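Long-range contacts in ricin B-like lectin (Macrolepiota procera, PDB 4IZX), which binds beta-galactosides such as lactose through a site on its beta-trefoil fold: residues Asp27-Ile31 / Arg75-Val79; Asn105-Ser111 / Pro121-Thr127. Residues are numbered along the deposited sequence.

Interaction 1 (Asp27-Ile31 / Arg75-Val79)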
loop_
_atom_site.group_PDB
_atom_site.type_symbol
_atom_site.label_atom_id
_atom_site.label_comp_id
_atom_site.label_asym_id
_atom_site.label_seq_id
_atom_site.Cartn_x
_atom_site.Cartn_y
_atom_site.Cartn_z
ATOM N N ASP A 27 7.860 7.742 -13.212
ATOM C CA ASP A 27 6.786 8.730 -13.471
ATOM C C ASP A 27 6.290 9.493 -12.239
ATOM O O ASP A 27 5.521 10.428 -12.363
ATOM C CB ASP A 27 5.622 8.098 -14.257
ATOM C CG ASP A 27 4.893 7.011 -13.474
ATOM O OD1 ASP A 27 5.189 6.836 -12.273
ATOM O OD2 ASP A 27 4.052 6.333 -14.095
ATOM N N ASN A 28 6.807 9.187 -11.053
ATOM C CA ASN A 28 6.352 9.794 -9.793
ATOM C C ASN A 28 4.837 9.708 -9.634
ATOM O O ASN A 28 4.242 10.516 -8.940
ATOM C CB ASN A 28 6.897 11.210 -9.565
ATOM C CG ASN A 28 8.400 11.243 -9.651
ATOM O OD1 ASN A 28 9.116 10.469 -9.001
ATOM N ND2 ASN A 28 8.887 12.051 -10.567
ATOM N N LYS A 29 4.249 8.645 -10.181
ATOM C CA LYS A 29 2.818 8.447 -10.116
ATOM C C LYS A 29 2.368 6.999 -9.870
ATOM O O LYS A 29 1.487 6.723 -9.090
ATOM C CB LYS A 29 2.127 8.992 -11.382
ATOM C CG LYS A 29 0.648 8.753 -11.404
ATOM C CD LYS A 29 -0.205 9.977 -11.327
ATOM C CE LYS A 29 -1.691 9.626 -11.467
ATOM N NZ LYS A 29 -2.609 10.379 -10.521
ATOM N N SER A 30 2.957 6.072 -10.592
ATOM C CA SER A 30 2.546 4.675 -10.504
ATOM C C SER A 30 3.054 4.040 -9.227
ATOM O O SER A 30 4.204 4.238 -8.829
ATOM C CB SER A 30 3.063 3.917 -11.725
ATOM O OG SER A 30 2.543 4.421 -12.941
ATOM N N ILE A 31 2.220 3.205 -8.626
ATOM C CA ILE A 31 2.590 2.484 -7.425
ATOM C C ILE A 31 2.952 1.055 -7.751
ATOM O O ILE A 31 2.160 0.341 -8.393
ATOM C CB ILE A 31 1.464 2.528 -6.373
ATOM C CG1 ILE A 31 1.041 3.958 -6.030
ATOM C CG2 ILE A 31 1.863 1.755 -5.123
ATOM C CD1 ILE A 31 2.120 4.845 -5.447
ATOM N N ARG A 75 -5.679 0.366 -10.637
ATOM C CA ARG A 75 -4.293 0.692 -10.302
ATOM C C ARG A 75 -4.199 1.634 -9.103
ATOM O O ARG A 75 -4.981 2.579 -8.997
ATOM C CB ARG A 75 -3.604 1.375 -11.493
ATOM C CG ARG A 75 -3.382 0.509 -12.723
ATOM C CD ARG A 75 -2.244 1.070 -13.591
ATOM N NE ARG A 75 -2.390 2.501 -13.840
ATOM C CZ ARG A 75 -1.381 3.366 -13.838
ATOM N NH1 ARG A 75 -0.146 2.947 -13.600
ATOM N NH2 ARG A 75 -1.605 4.651 -14.075
ATOM N N LEU A 76 -3.233 1.403 -8.214
ATOM C CA LEU A 76 -2.879 2.428 -7.235
ATOM C C LEU A 76 -1.972 3.453 -7.908
ATOM O O LEU A 76 -1.068 3.124 -8.688
ATOM C CB LEU A 76 -2.187 1.814 -6.028
ATOM C CG LEU A 76 -3.128 1.363 -4.925
ATOM C CD1 LEU A 76 -3.946 0.164 -5.316
ATOM C CD2 LEU A 76 -2.390 1.205 -3.623
ATOM N N VAL A 77 -2.215 4.714 -7.582
ATOM C CA VAL A 77 -1.462 5.853 -8.087
ATOM C C VAL A 77 -1.326 6.904 -6.982
ATOM O O VAL A 77 -2.129 6.981 -6.057
ATOM C CB VAL A 77 -2.141 6.484 -9.322
ATOM C CG1 VAL A 77 -2.096 5.557 -10.532
ATOM C CG2 VAL A 77 -3.548 6.973 -9.013
ATOM N N ALA A 78 -0.301 7.743 -7.126
ATOM C CA ALA A 78 -0.185 8.940 -6.327
ATOM C C ALA A 78 -1.263 9.954 -6.686
ATOM O O ALA A 78 -1.511 10.180 -7.855
ATOM C CB ALA A 78 1.163 9.594 -6.602
ATOM N N VAL A 79 -1.878 10.564 -5.687
ATOM C CA VAL A 79 -2.957 11.536 -5.892
ATOM C C VAL A 79 -2.685 12.781 -5.056
ATOM O O VAL A 79 -1.961 12.757 -4.055
ATOM C CB VAL A 79 -4.337 10.941 -5.561
ATOM C CG1 VAL A 79 -4.652 9.797 -6.486
ATOM C CG2 VAL A 79 -4.479 10.513 -4.108
HETATM O O HOH W 1 0.477 6.236 -13.851
HETATM O O HOH W 2 0.218 1.065 -10.181
#

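Interaction 2 (Asn105-Ser111 / Pro121-Thr127)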
loop_
_atom_site.group_PDB
_atom_site.type_symbol
_atom_site.label_atom_id
_atom_site.label_comp_id
_atom_site.label_asym_id
_atom_site.label_seq_id
_atom_site.Cartn_x
_atom_site.Cartn_y
_atom_site.Cartn_z
ATOM N N ASN A 105 -14.950 -4.435 -0.190
ATOM C CA ASN A 105 -14.164 -5.643 -0.082
ATOM C C ASN A 105 -12.925 -5.608 -0.980
ATOM O O ASN A 105 -12.315 -6.652 -1.206
ATOM C CB ASN A 105 -15.029 -6.842 -0.478
ATOM C CG ASN A 105 -16.080 -7.155 0.551
ATOM O OD1 ASN A 105 -15.785 -7.281 1.743
ATOM N ND2 ASN A 105 -17.302 -7.348 0.093
ATOM N N TYR A 106 -12.538 -4.429 -1.475
ATOM C CA TYR A 106 -11.340 -4.290 -2.302
ATOM C C TYR A 106 -10.162 -3.888 -1.477
ATOM O O TYR A 106 -10.177 -2.893 -0.742
ATOM C CB TYR A 106 -11.575 -3.230 -3.384
ATOM C CG TYR A 106 -12.632 -3.620 -4.392
ATOM C CD1 TYR A 106 -12.391 -4.634 -5.304
ATOM C CD2 TYR A 106 -13.820 -2.954 -4.425
ATOM C CE1 TYR A 106 -13.362 -5.045 -6.178
ATOM C CE2 TYR A 106 -14.786 -3.309 -5.333
ATOM C CZ TYR A 106 -14.551 -4.371 -6.181
ATOM O OH TYR A 106 -15.519 -4.704 -7.088
ATOM N N ASN A 107 -9.103 -4.708 -1.541
ATOM C CA ASN A 107 -7.860 -4.456 -0.814
ATOM C C ASN A 107 -6.654 -4.457 -1.726
ATOM O O ASN A 107 -6.668 -5.019 -2.833
ATOM C CB ASN A 107 -7.698 -5.342 0.429
ATOM C CG ASN A 107 -7.622 -6.842 0.212
ATOM O OD1 ASN A 107 -7.648 -7.588 1.229
ATOM N ND2 ASN A 107 -7.466 -7.334 -0.991
ATOM N N LEU A 108 -5.565 -3.865 -1.242
ATOM C CA LEU A 108 -4.331 -3.829 -1.996
ATOM C C LEU A 108 -3.835 -5.216 -2.291
ATOM O O LEU A 108 -3.785 -6.086 -1.429
ATOM C CB LEU A 108 -3.242 -3.059 -1.211
ATOM C CG LEU A 108 -3.155 -1.572 -1.527
ATOM C CD1 LEU A 108 -4.436 -0.836 -1.208
ATOM C CD2 LEU A 108 -2.010 -0.961 -0.753
ATOM N N ASP A 109 -3.344 -5.397 -3.521
ATOM C CA ASP A 109 -2.974 -6.685 -4.102
ATOM C C ASP A 109 -1.742 -6.399 -4.976
ATOM O O ASP A 109 -1.792 -5.579 -5.890
ATOM C CB ASP A 109 -4.216 -7.176 -4.901
ATOM C CG ASP A 109 -4.010 -8.457 -5.670
ATOM O OD1 ASP A 109 -3.131 -8.487 -6.572
ATOM O OD2 ASP A 109 -4.743 -9.432 -5.384
ATOM N N LEU A 110 -0.642 -7.079 -4.678
ATOM C CA LEU A 110 0.534 -7.011 -5.539
ATOM C C LEU A 110 0.256 -7.917 -6.726
ATOM O O LEU A 110 0.034 -9.121 -6.568
ATOM C CB LEU A 110 1.797 -7.434 -4.783
ATOM C CG LEU A 110 3.098 -7.363 -5.609
ATOM C CD1 LEU A 110 3.375 -5.948 -6.111
ATOM C CD2 LEU A 110 4.259 -7.894 -4.796
ATOM N N SER A 111 0.192 -7.315 -7.903
ATOM C CA SER A 111 -0.344 -7.986 -9.091
ATOM C C SER A 111 0.524 -9.139 -9.554
ATOM O O SER A 111 1.647 -9.347 -9.086
ATOM C CB SER A 111 -0.592 -6.985 -10.207
ATOM O OG SER A 111 0.572 -6.481 -10.767
ATOM N N PRO A 121 2.919 -3.803 -10.784
ATOM C CA PRO A 121 1.954 -2.825 -10.251
ATOM C C PRO A 121 1.247 -3.331 -8.998
ATOM O O PRO A 121 0.960 -4.529 -8.848
ATOM C CB PRO A 121 0.948 -2.699 -11.395
ATOM C CG PRO A 121 1.723 -3.012 -12.626
ATOM C CD PRO A 121 2.702 -4.086 -12.219
ATOM N N VAL A 122 0.968 -2.403 -8.095
ATOM C CA VAL A 122 0.066 -2.640 -6.990
ATOM C C VAL A 122 -1.340 -2.186 -7.426
ATOM O O VAL A 122 -1.498 -1.099 -7.992
ATOM C CB VAL A 122 0.495 -1.890 -5.716
ATOM C CG1 VAL A 122 -0.448 -2.189 -4.550
ATOM C CG2 VAL A 122 1.931 -2.223 -5.357
ATOM N N GLN A 123 -2.333 -3.045 -7.183
ATOM C CA GLN A 123 -3.680 -2.892 -7.649
ATOM C C GLN A 123 -4.676 -3.132 -6.515
ATOM O O GLN A 123 -4.291 -3.588 -5.429
ATOM C CB GLN A 123 -3.969 -3.795 -8.840
ATOM C CG GLN A 123 -4.007 -5.246 -8.423
ATOM C CD GLN A 123 -4.103 -6.249 -9.554
ATOM O OE1 GLN A 123 -4.375 -5.888 -10.709
ATOM N NE2 GLN A 123 -3.949 -7.528 -9.216
ATOM N N LEU A 124 -5.950 -2.889 -6.773
ATOM C CA LEU A 124 -7.030 -3.408 -5.961
ATOM C C LEU A 124 -7.482 -4.763 -6.471
ATOM O O LEU A 124 -7.485 -5.018 -7.674
ATOM C CB LEU A 124 -8.257 -2.501 -5.955
ATOM C CG LEU A 124 -8.016 -1.096 -5.399
ATOM C CD1 LEU A 124 -9.308 -0.294 -5.500
ATOM C CD2 LEU A 124 -7.475 -1.122 -3.996
ATOM N N TRP A 125 -7.931 -5.609 -5.560
ATOM C CA TRP A 125 -8.625 -6.835 -5.927
ATOM C C TRP A 125 -9.537 -7.218 -4.785
ATOM O O TRP A 125 -9.254 -6.923 -3.601
ATOM C CB TRP A 125 -7.643 -7.971 -6.226
ATOM C CG TRP A 125 -8.228 -9.078 -7.081
ATOM C CD1 TRP A 125 -8.941 -10.167 -6.669
ATOM C CD2 TRP A 125 -8.207 -9.119 -8.507
ATOM N NE1 TRP A 125 -9.377 -10.870 -7.756
ATOM C CE2 TRP A 125 -8.964 -10.243 -8.897
ATOM C CE3 TRP A 125 -7.619 -8.318 -9.483
ATOM C CZ2 TRP A 125 -9.122 -10.605 -10.224
ATOM C CZ3 TRP A 125 -7.781 -8.686 -10.822
ATOM C CH2 TRP A 125 -8.538 -9.815 -11.176
ATOM N N TRP A 126 -10.630 -7.915 -5.100
ATOM C CA TRP A 126 -11.486 -8.512 -4.111
ATOM C C TRP A 126 -10.681 -9.303 -3.084
ATOM O O TRP A 126 -9.764 -10.026 -3.445
ATOM C CB TRP A 126 -12.443 -9.501 -4.840
ATOM C CG TRP A 126 -13.566 -9.993 -4.039
ATOM C CD1 TRP A 126 -13.664 -11.154 -3.342
ATOM C CD2 TRP A 126 -14.821 -9.374 -3.986
ATOM N NE1 TRP A 126 -14.935 -11.268 -2.803
ATOM C CE2 TRP A 126 -15.641 -10.143 -3.148
ATOM C CE3 TRP A 126 -15.315 -8.201 -4.532
ATOM C CZ2 TRP A 126 -16.969 -9.812 -2.918
ATOM C CZ3 TRP A 126 -16.601 -7.840 -4.252
ATOM C CH2 TRP A 126 -17.412 -8.631 -3.442
ATOM N N THR A 127 -11.050 -9.187 -1.830
ATOM C CA THR A 127 -10.287 -9.778 -0.775
ATOM C C THR A 127 -10.425 -11.312 -0.729
ATOM O O THR A 127 -11.532 -11.852 -0.795
ATOM C CB THR A 127 -10.644 -9.146 0.574
ATOM O OG1 THR A 127 -9.669 -9.474 1.550
ATOM C CG2 THR A 127 -11.998 -9.535 1.097
#

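Interaction 1 (Asp27-Ile31 / Arg75-Val79)
Two backbone hydrogen bonds frame this contact: Ala78 N donates to Lys29 O (2.8 Å, 165° at the hydrogen) and Ile31 N to Leu76 O (3.3 Å, 148°). They flank the single bridge of Ser30 with Val77. Water 2 donates to both Ile31 O and Leu76 O. Lys29 NZ donates to Ala78 O (2.9 Å), and Arg75, whose NE is salt-bridged to Glu67, also donates from NH1 to Ser30 OG (3.1 Å), while water 1 joins Ser30 OG to Arg75 NH2. Asp27 shapes the loop: its OD1 accepts from Lys29 N, an Asx turn, and from Ser30 N (both 2.9 Å), and its OD2 from Ser30 OG (2.7 Å). Apolar contact centres on Ile31 CB and Leu76 CB, 3.7 Å apart. The contact joins the third strands of the first two beta-trefoil repeats: 31-34, with the end of the loop before it, and 76-79, which pairs antiparallel with strand 63-66; Ile31 packs on Ile21, Leu23, Leu64 and Val122.

Interaction 2 (Asn105-Ser111 / Pro121-Thr127)
Tyr106, with 78 Å² covered, and Asn105, with 77 Å², meet Trp126 at one end of the strand pair. The edge of the Trp126 six-membered ring points at the face of the Tyr106 ring in a T-shaped stack (centroids 5.8 Å apart, planes at 84°), and Asn105 CB sits over the same indole ring, 4.0 Å from its centroid and 3° off the normal, a CH-pi contact. Asn105 O also accepts from Thr127 N (2.9 Å). From this end runs an antiparallel ladder with Asn107–Trp125 and Asp109–Gln123 as hydrogen-bonded pairs; its strands, 106-110 and 120-126, are the second and third of the third beta-trefoil repeat and form a hairpin of the kind that caps the barrel, a short helix, 111-114, lying in their connection. Asp109, with 76 Å² covered, works through both backbone and side chain: Asp109 N donates to Gln123 O (2.8 Å), Gln123 N to Asp109 O (2.9 Å), and Gln123 NE2 to Asp109 OD1 (2.9 Å, 170°). Its other oxygen, Asp109 OD2, lies 3.4 Å from Trp125 CB and accepts from Gln133. Beyond it, Pro121 O receives both Ser111 N (3.0 Å) and Ser111 OG (2.8 Å).

From the N terminus, the chain first passes through 27-31, and interaction 1 closes at 75-79 after 43 intervening residues, a span including strands 44-48, 53-57 and 63-66; it ties the first beta-trefoil repeat to the second. Interaction 2 opens afterwards and closes a hairpin within the third repeat, with nine residues between 105-111 and 121-127. The two are therefore in series, neither nested nor crossed. Their centres lie 14 Å apart, yet they meet at Val122: probable backbone hydrogen bonds link Ile31 O to Val122 N (3.0 Å) and Leu76 N to Val122 O (3.1 Å), so the third strands of all three repeats come together there. Leu76 CD2 also packs against Leu108 CG (3.6 Å).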